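Local coordinates for protein 3-hydroxyadipyl-CoA dehydrogenase (Escherichia coli, PDB 3MOG) that catalyses the NAD-dependent oxidation of 3-hydroxyadipyl-CoA to 3-oxoadipyl-CoA in the degradation of phenylacetate, working as a homotrimer, at residues I397-L402 and R456-S461; R440-L445 and L462-A467. All coordinates share one frame; numbering follows the deposited sequence. Where two conformers were deposited one is given.

Contact 1 (I397-L402 and R456-S461)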
ATOM      1  N   ILE C 397       4.842  -0.405  19.953  1.00 40.41           N
ATOM      2  CA  ILE C 397       3.713  -0.973  20.700  1.00 39.55           C
ATOM      3  C   ILE C 397       2.814   0.154  21.239  1.00 42.57           C
ATOM      4  O   ILE C 397       1.587   0.119  21.077  1.00 45.97           O
ATOM      5  CB  ILE C 397       4.199  -1.878  21.884  1.00 41.77           C
ATOM      6  CG1 ILE C 397       4.783  -3.189  21.371  1.00 39.38           C
ATOM      7  CG2 ILE C 397       3.065  -2.212  22.846  1.00 37.62           C
ATOM      8  CD1 ILE C 397       5.558  -3.972  22.425  1.00 41.60           C
ATOM      9  N   ILE C 398       3.442   1.153  21.857  1.00 45.43           N
ATOM     10  CA  ILE C 398       2.736   2.306  22.447  1.00 44.19           C
ATOM     11  C   ILE C 398       2.014   3.178  21.396  1.00 38.01           C
ATOM     12  O   ILE C 398       0.880   3.622  21.592  1.00 40.20           O
ATOM     13  CB  ILE C 398       3.735   3.142  23.267  1.00 43.90           C
ATOM     14  CG1 ILE C 398       4.224   2.340  24.482  1.00 40.39           C
ATOM     15  CG2 ILE C 398       3.155   4.493  23.679  1.00 34.65           C
ATOM     16  CD1 ILE C 398       5.410   3.002  25.179  1.00 41.43           C
ATOM     17  N   ASN C 399       2.688   3.403  20.281  1.00 37.89           N
ATOM     18  CA  ASN C 399       2.144   4.133  19.136  1.00 38.89           C
ATOM     19  C   ASN C 399       0.857   3.497  18.601  1.00 38.30           C
ATOM     20  O   ASN C 399      -0.153   4.181  18.390  1.00 40.99           O
ATOM     21  CB  ASN C 399       3.202   4.160  18.043  1.00 31.31           C
ATOM     22  CG  ASN C 399       3.042   5.323  17.098  1.00 44.36           C
ATOM     23  OD1 ASN C 399       2.602   6.401  17.487  1.00 37.75           O
ATOM     24  ND2 ASN C 399       3.445   5.118  15.845  1.00 32.64           N
ATOM     25  N   GLU C 400       0.906   2.183  18.412  1.00 42.67           N
ATOM     26  CA  GLU C 400      -0.256   1.370  18.038  1.00 41.61           C
ATOM     27  C   GLU C 400      -1.402   1.392  19.066  1.00 41.77           C
ATOM     28  O   GLU C 400      -2.574   1.472  18.688  1.00 46.19           O
ATOM     29  CB  GLU C 400       0.196  -0.067  17.743  1.00 42.88           C
ATOM     30  CG  GLU C 400      -0.788  -0.836  16.877  1.00 51.46           C
ATOM     31  CD  GLU C 400      -1.095  -0.104  15.590  1.00 54.02           C
ATOM     32  OE1 GLU C 400      -2.255   0.326  15.411  1.00 64.51           O
ATOM     33  OE2 GLU C 400      -0.166   0.067  14.777  1.00 57.69           O
ATOM     34  N   ALA C 401      -1.073   1.346  20.358  1.00 40.07           N
ATOM     35  CA  ALA C 401      -2.089   1.496  21.419  1.00 38.07           C
ATOM     36  C   ALA C 401      -2.769   2.871  21.386  1.00 38.17           C
ATOM     37  O   ALA C 401      -3.985   2.987  21.558  1.00 42.15           O
ATOM     38  CB  ALA C 401      -1.469   1.269  22.780  1.00 30.05           C
ATOM     39  N   LEU C 402      -1.970   3.902  21.146  1.00 40.67           N
ATOM     40  CA  LEU C 402      -2.459   5.249  21.034  1.00 41.03           C
ATOM     41  C   LEU C 402      -3.357   5.421  19.812  1.00 42.27           C
ATOM     42  O   LEU C 402      -4.366   6.124  19.874  1.00 41.25           O
ATOM     43  CB  LEU C 402      -1.282   6.219  20.941  1.00 43.76           C
ATOM     44  CG  LEU C 402      -0.533   6.595  22.218  1.00 47.49           C
ATOM     45  CD1 LEU C 402       0.741   7.275  21.810  1.00 40.48           C
ATOM     46  CD2 LEU C 402      -1.348   7.491  23.145  1.00 45.82           C
ATOM     47  N   ARG C 456       5.489   3.728   8.195  1.00 43.24           N
ATOM     48  CA  ARG C 456       5.448   2.797   9.304  1.00 41.25           C
ATOM     49  C   ARG C 456       5.871   3.417  10.662  1.00 43.07           C
ATOM     50  O   ARG C 456       5.304   3.096  11.701  1.00 43.23           O
ATOM     51  CB  ARG C 456       6.366   1.621   8.940  1.00 45.43           C
ATOM     52  CG  ARG C 456       6.502   0.576  10.005  1.00 47.58           C
ATOM     53  CD  ARG C 456       7.481  -0.500   9.607  1.00 53.62           C
ATOM     54  NE  ARG C 456       7.777  -1.336  10.761  1.00 54.62           N
ATOM     55  CZ  ARG C 456       7.018  -2.338  11.182  1.00 50.45           C
ATOM     56  NH1 ARG C 456       5.909  -2.659  10.531  1.00 54.97           N
ATOM     57  NH2 ARG C 456       7.374  -3.024  12.259  1.00 51.82           N
ATOM     58  N   TYR C 457       6.861   4.306  10.642  1.00 41.15           N
ATOM     59  CA  TYR C 457       7.373   4.888  11.872  1.00 47.46           C
ATOM     60  C   TYR C 457       6.750   6.249  12.224  1.00 48.02           C
ATOM     61  O   TYR C 457       7.235   6.918  13.129  1.00 49.77           O
ATOM     62  CB  TYR C 457       8.924   4.896  11.888  1.00 40.58           C
ATOM     63  CG  TYR C 457       9.446   3.496  11.861  1.00 45.34           C
ATOM     64  CD1 TYR C 457       9.382   2.695  12.995  1.00 42.61           C
ATOM     65  CD2 TYR C 457       9.936   2.936  10.680  1.00 42.41           C
ATOM     66  CE1 TYR C 457       9.807   1.380  12.961  1.00 42.36           C
ATOM     67  CE2 TYR C 457      10.375   1.630  10.641  1.00 40.49           C
ATOM     68  CZ  TYR C 457      10.301   0.852  11.775  1.00 41.91           C
ATOM     69  OH  TYR C 457      10.727  -0.456  11.727  1.00 41.48           O
ATOM     70  N   ARG C 458       5.670   6.630  11.527  1.00 46.25           N
ATOM     71  CA  ARG C 458       4.947   7.857  11.860  0.50 45.41           C
ATOM     72  C   ARG C 458       4.442   7.844  13.311  1.00 42.92           C
ATOM     73  O   ARG C 458       3.837   6.865  13.758  1.00 50.70           O
ATOM     74  CB  ARG C 458       3.804   8.141  10.864  0.50 43.16           C
ATOM     75  CG  ARG C 458       2.567   7.205  10.926  0.50 42.79           C
ATOM     76  CD  ARG C 458       1.459   7.749  11.817  0.50 42.15           C
ATOM     77  NE  ARG C 458       0.359   6.800  11.980  0.50 42.07           N
ATOM     78  CZ  ARG C 458       0.355   5.821  12.876  0.50 34.89           C
ATOM     79  NH1 ARG C 458       1.398   5.665  13.672  0.50 27.28           N
ATOM     80  NH2 ARG C 458      -0.678   4.993  12.963  0.50 33.18           N
ATOM     81  N   PRO C 459       4.732   8.920  14.064  1.00 42.32           N
ATOM     82  CA  PRO C 459       4.068   9.144  15.347  1.00 39.77           C
ATOM     83  C   PRO C 459       2.590   9.391  15.070  1.00 41.83           C
ATOM     84  O   PRO C 459       2.255  10.145  14.129  1.00 37.18           O
ATOM     85  CB  PRO C 459       4.672  10.457  15.819  1.00 41.37           C
ATOM     86  CG  PRO C 459       5.957  10.590  15.077  1.00 45.94           C
ATOM     87  CD  PRO C 459       5.720   9.972  13.761  1.00 41.12           C
ATOM     88  N   CYS C 460       1.701   8.751  15.824  1.00 39.05           N
ATOM     89  CA  CYS C 460       0.280   8.959  15.545  1.00 44.35           C
ATOM     90  C   CYS C 460      -0.174  10.306  16.113  1.00 42.30           C
ATOM     91  O   CYS C 460       0.500  10.882  16.966  1.00 42.59           O
ATOM     92  CB  CYS C 460      -0.596   7.787  16.018  1.00 43.72           C
ATOM     93  SG  CYS C 460      -0.862   7.750  17.757  1.00 51.47           S
ATOM     94  N   SER C 461      -1.311  10.803  15.638  1.00 39.97           N
ATOM     95  CA  SER C 461      -1.759  12.151  15.988  1.00 40.71           C
ATOM     96  C   SER C 461      -1.924  12.347  17.517  1.00 41.78           C
ATOM     97  O   SER C 461      -1.544  13.399  18.055  1.00 41.55           O
ATOM     98  CB  SER C 461      -3.007  12.515  15.171  1.00 35.53           C
ATOM     99  OG  SER C 461      -3.761  13.544  15.784  1.00 42.06           O
TER
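With CG anti to its backbone N (chi1 -155°), Asn399 reaches off helix 390-406 with its amide against the backbone of 456-461, and both ends of that amide are used. Cys460 N donates to Asn399 OD1 over 3.0 Å, along a lone pair in the carbonyl plane, while Asn399 ND2 donates to Arg458 O at 2.7 Å, the acceptor lying nearly in the plane of the Asn399 amide (8° out). Two bonds to backbone atoms on either side of Pro459 fix the rotation of the buried amide. An alanine here would remove both bonds and would probably leave Arg458 O and Cys460 N without these buried partners. Arg458 bends at chi2, bringing NH1 edge-on to within 3.0 Å of Asn399 ND2; both are donors, so this is a close approach without a bond, the guanidinium standing 87° to the amide. Cys460 takes the crowded first torsion, which sets SG 3.6 Å from Leu402 CB. Since Cys460 is the N-cap residue of helix 461-473, the contact ties the start of that helix to helix 390-406, while Leu445 of helix 438-452 and Leu463 of helix 461-473 pack on Asn399.

Contact 2 (R440-L445 and L462-A467)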
ATOM      1  N   ARG C 440       9.682  11.797  24.836  1.00 42.71           N
ATOM      2  CA  ARG C 440      10.755  10.853  24.595  1.00 42.69           C
ATOM      3  C   ARG C 440      10.382   9.807  23.537  1.00 41.36           C
ATOM      4  O   ARG C 440      11.191   9.494  22.665  1.00 45.93           O
ATOM      5  CB  ARG C 440      11.144  10.162  25.905  1.00 42.68           C
ATOM      6  CG  ARG C 440      12.381   9.293  25.778  1.00 44.74           C
ATOM      7  CD  ARG C 440      12.860   8.792  27.118  1.00 38.44           C
ATOM      8  NE  ARG C 440      14.034   7.955  26.918  1.00 46.39           N
ATOM      9  CZ  ARG C 440      14.762   7.435  27.900  1.00 54.88           C
ATOM     10  NH1 ARG C 440      15.798   6.672  27.592  1.00 42.07           N
ATOM     11  NH2 ARG C 440      14.445   7.657  29.181  1.00 45.25           N
ATOM     12  N   ILE C 441       9.172   9.264  23.634  1.00 41.70           N
ATOM     13  CA  ILE C 441       8.673   8.305  22.642  1.00 46.77           C
ATOM     14  C   ILE C 441       8.510   8.999  21.296  1.00 42.70           C
ATOM     15  O   ILE C 441       8.920   8.464  20.264  1.00 48.97           O
ATOM     16  CB  ILE C 441       7.331   7.648  23.079  1.00 42.09           C
ATOM     17  CG1 ILE C 441       7.515   6.856  24.381  1.00 38.55           C
ATOM     18  CG2 ILE C 441       6.752   6.757  21.962  1.00 34.55           C
ATOM     19  CD1 ILE C 441       8.643   5.849  24.342  1.00 48.48           C
ATOM     20  N   LEU C 442       7.948  10.207  21.325  1.00 40.16           N
ATOM     21  CA  LEU C 442       7.789  11.019  20.117  1.00 43.61           C
ATOM     22  C   LEU C 442       9.101  11.277  19.385  1.00 43.91           C
ATOM     23  O   LEU C 442       9.179  11.060  18.181  1.00 39.92           O
ATOM     24  CB  LEU C 442       7.100  12.355  20.433  1.00 37.44           C
ATOM     25  CG  LEU C 442       6.996  13.341  19.290  1.00 40.48           C
ATOM     26  CD1 LEU C 442       5.926  12.886  18.279  1.00 44.03           C
ATOM     27  CD2 LEU C 442       6.736  14.748  19.795  1.00 40.33           C
ATOM     28  N   ARG C 443      10.124  11.732  20.112  1.00 45.97           N
ATOM     29  CA  ARG C 443      11.421  12.061  19.499  1.00 45.16           C
ATOM     30  C   ARG C 443      12.069  10.853  18.785  1.00 42.36           C
ATOM     31  O   ARG C 443      12.570  10.978  17.663  1.00 39.73           O
ATOM     32  CB  ARG C 443      12.375  12.638  20.547  1.00 44.19           C
ATOM     33  CG  ARG C 443      13.781  12.958  20.016  1.00 51.44           C
ATOM     34  CD  ARG C 443      14.642  13.628  21.078  1.00 71.36           C
ATOM     35  NE  ARG C 443      14.666  12.867  22.330  1.00 75.91           N
ATOM     36  CZ  ARG C 443      15.176  13.316  23.472  1.00 71.20           C
ATOM     37  NH1 ARG C 443      15.726  14.525  23.535  1.00 64.33           N
ATOM     38  NH2 ARG C 443      15.144  12.545  24.552  1.00 68.49           N
ATOM     39  N   LEU C 444      12.031   9.709  19.457  1.00 43.67           N
ATOM     40  CA  LEU C 444      12.522   8.446  18.935  1.00 44.16           C
ATOM     41  C   LEU C 444      11.835   8.062  17.619  1.00 40.47           C
ATOM     42  O   LEU C 444      12.507   7.850  16.602  1.00 44.29           O
ATOM     43  CB  LEU C 444      12.318   7.370  19.992  1.00 41.27           C
ATOM     44  CG  LEU C 444      12.529   5.887  19.693  1.00 48.29           C
ATOM     45  CD1 LEU C 444      13.904   5.610  19.160  1.00 53.40           C
ATOM     46  CD2 LEU C 444      12.346   5.161  21.006  1.00 56.84           C
ATOM     47  N   LEU C 445      10.507   8.014  17.630  1.00 40.27           N
ATOM     48  CA  LEU C 445       9.753   7.646  16.433  1.00 41.11           C
ATOM     49  C   LEU C 445       9.996   8.616  15.275  1.00 44.98           C
ATOM     50  O   LEU C 445      10.146   8.167  14.134  1.00 44.23           O
ATOM     51  CB  LEU C 445       8.254   7.450  16.737  1.00 43.94           C
ATOM     52  CG  LEU C 445       7.907   6.230  17.614  1.00 45.32           C
ATOM     53  CD1 LEU C 445       6.468   6.225  18.012  1.00 36.04           C
ATOM     54  CD2 LEU C 445       8.211   4.907  16.933  1.00 40.87           C
ATOM     55  N   LEU C 462      -2.399  11.308  18.213  1.00 45.24           N
ATOM     56  CA  LEU C 462      -2.549  11.349  19.688  1.00 45.27           C
ATOM     57  C   LEU C 462      -1.215  11.362  20.442  1.00 43.06           C
ATOM     58  O   LEU C 462      -1.123  11.918  21.543  1.00 47.52           O
ATOM     59  CB  LEU C 462      -3.444  10.199  20.198  1.00 44.46           C
ATOM     60  CG  LEU C 462      -3.836  10.191  21.685  1.00 44.86           C
ATOM     61  CD1 LEU C 462      -4.607  11.466  22.059  1.00 41.26           C
ATOM     62  CD2 LEU C 462      -4.656   8.948  22.022  1.00 44.15           C
ATOM     63  N   LEU C 463      -0.184  10.746  19.863  1.00 39.52           N
ATOM     64  CA  LEU C 463       1.145  10.843  20.441  1.00 42.14           C
ATOM     65  C   LEU C 463       1.644  12.279  20.408  1.00 41.07           C
ATOM     66  O   LEU C 463       2.088  12.782  21.449  1.00 41.53           O
ATOM     67  CB  LEU C 463       2.153   9.877  19.797  1.00 42.13           C
ATOM     68  CG  LEU C 463       3.613   9.885  20.282  1.00 44.26           C
ATOM     69  CD1 LEU C 463       3.772   9.595  21.768  1.00 41.21           C
ATOM     70  CD2 LEU C 463       4.450   8.898  19.485  1.00 39.41           C
ATOM     71  N   ARG C 464       1.555  12.948  19.253  1.00 35.83           N
ATOM     72  CA  ARG C 464       1.937  14.383  19.187  1.00 42.33           C
ATOM     73  C   ARG C 464       1.135  15.199  20.198  1.00 45.22           C
ATOM     74  O   ARG C 464       1.690  16.049  20.895  1.00 47.93           O
ATOM     75  CB  ARG C 464       1.755  15.003  17.788  1.00 39.11           C
ATOM     76  CG  ARG C 464       2.451  14.238  16.645  1.00 43.32           C
ATOM     77  CD  ARG C 464       2.524  15.081  15.373  1.00 36.14           C
ATOM     78  NE  ARG C 464       3.284  14.397  14.335  1.00 47.67           N
ATOM     79  CZ  ARG C 464       4.606  14.442  14.198  1.00 51.11           C
ATOM     80  NH1 ARG C 464       5.359  15.166  15.022  1.00 50.77           N
ATOM     81  NH2 ARG C 464       5.178  13.774  13.208  1.00 50.78           N
ATOM     82  N   GLN C 465      -0.165  14.908  20.266  1.00 47.56           N
ATOM     83  CA  GLN C 465      -1.095  15.550  21.184  1.00 47.46           C
ATOM     84  C   GLN C 465      -0.665  15.358  22.635  1.00 46.26           C
ATOM     85  O   GLN C 465      -0.692  16.312  23.417  1.00 46.61           O
ATOM     86  CB  GLN C 465      -2.509  15.012  20.949  1.00 47.19           C
ATOM     87  CG  GLN C 465      -3.620  15.534  21.872  1.00 62.42           C
ATOM     88  CD  GLN C 465      -5.026  15.079  21.419  1.00 82.13           C
ATOM     89  OE1 GLN C 465      -5.925  14.858  22.249  1.00 79.15           O
ATOM     90  NE2 GLN C 465      -5.211  14.930  20.098  1.00 71.28           N
ATOM     91  N   ARG C 466      -0.246  14.144  22.986  1.00 42.76           N
ATOM     92  CA  ARG C 466       0.182  13.879  24.362  1.00 48.39           C
ATOM     93  C   ARG C 466       1.569  14.424  24.705  1.00 52.33           C
ATOM     94  O   ARG C 466       1.824  14.777  25.861  1.00 49.85           O
ATOM     95  CB  ARG C 466       0.057  12.400  24.725  1.00 49.43           C
ATOM     96  CG  ARG C 466      -1.391  12.000  24.950  1.00 47.31           C
ATOM     97  CD  ARG C 466      -1.491  10.726  25.738  1.00 53.36           C
ATOM     98  NE  ARG C 466      -2.886  10.412  25.988  1.00 55.70           N
ATOM     99  CZ  ARG C 466      -3.336   9.316  26.590  1.00 61.70           C
ATOM    100  NH1 ARG C 466      -2.501   8.374  27.019  1.00 59.26           N
ATOM    101  NH2 ARG C 466      -4.642   9.165  26.753  1.00 62.56           N
ATOM    102  N   ALA C 467       2.446  14.508  23.703  1.00 46.27           N
ATOM    103  CA  ALA C 467       3.764  15.108  23.879  1.00 48.72           C
ATOM    104  C   ALA C 467       3.632  16.598  24.151  1.00 48.18           C
ATOM    105  O   ALA C 467       4.299  17.127  25.042  1.00 50.33           O
ATOM    106  CB  ALA C 467       4.630  14.876  22.666  1.00 44.64           C
TER
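Apolar packing between two helices, with no hydrogen bond across it, joins helix 438-452 to helix 461-473 near the C-terminal end of the chain. The local axes approach to 9.5 Å and their N-to-C directions differ by 133°, so the helices run roughly antiparallel but strongly splayed. Leu442 and Leu463 mark the closest backbone approach and carry most of the buried surface, each with CG anti to its backbone N and thus extended toward the partner helix.

The branches of Leu442 part company. CD2 meets Ala467 CB at 3.6 Å, where the small methyl lets the leucine come close to the opposing helix. CD1 instead meets Arg464, 4.1 Å from its CG and 4.0 Å from NH1, with the two side chains crossing at about a right angle. Leu463 also packs against Leu445 and Ile441: its CD2 lies 3.7 Å from Leu445 CD1 and 4.0 Å from Ile441 CG2, and its chain crosses that of Ile441 nearly perpendicularly. Ile441 contributes this methyl because CG2 is anti to its backbone N, whereas the CG1 branch leads away from helix 461-473.

Arg464 keeps an extended chain from CG to NE, so its hydrocarbon part borders the apolar patch while its charged end finds partners beyond it. NH1 forms a salt bridge with Glu446 of the same chain, and NE donates to His451 O of a neighbouring subunit. Trp438 and Leu402 also cover Leu463, extending the apolar cluster toward helix 390-406. The two consecutive helices, joined by the eight residues 453-460, pack as a splayed, hairpin-like pair within the all-helical C-terminal domain of the 3-hydroxyacyl-CoA dehydrogenase family.

In the fold
Contacts 1 and 2 have centres about 8 Å apart, both in the second 3-hydroxyacyl-CoA dehydrogenase C-terminal domain of the chain. Their segments alternate along the chain: 397-402, 440-445, 456-461, then 462-467, the last two being consecutive. Contact 1 holds the residues leading into helix 461-473 against helix 390-406, and contact 2 packs the first turns of helix 461-473 on helix 438-452. The two also touch: Pro459 CB lies 3.7 Å from Leu442 CD1, and Leu402 O is 3.6 Å from Leu462 CD2. Helices 390-406, 438-452 and 461-473 thus share one buried core, bordered by a second subunit that meets Arg458, Ser461 and Arg464.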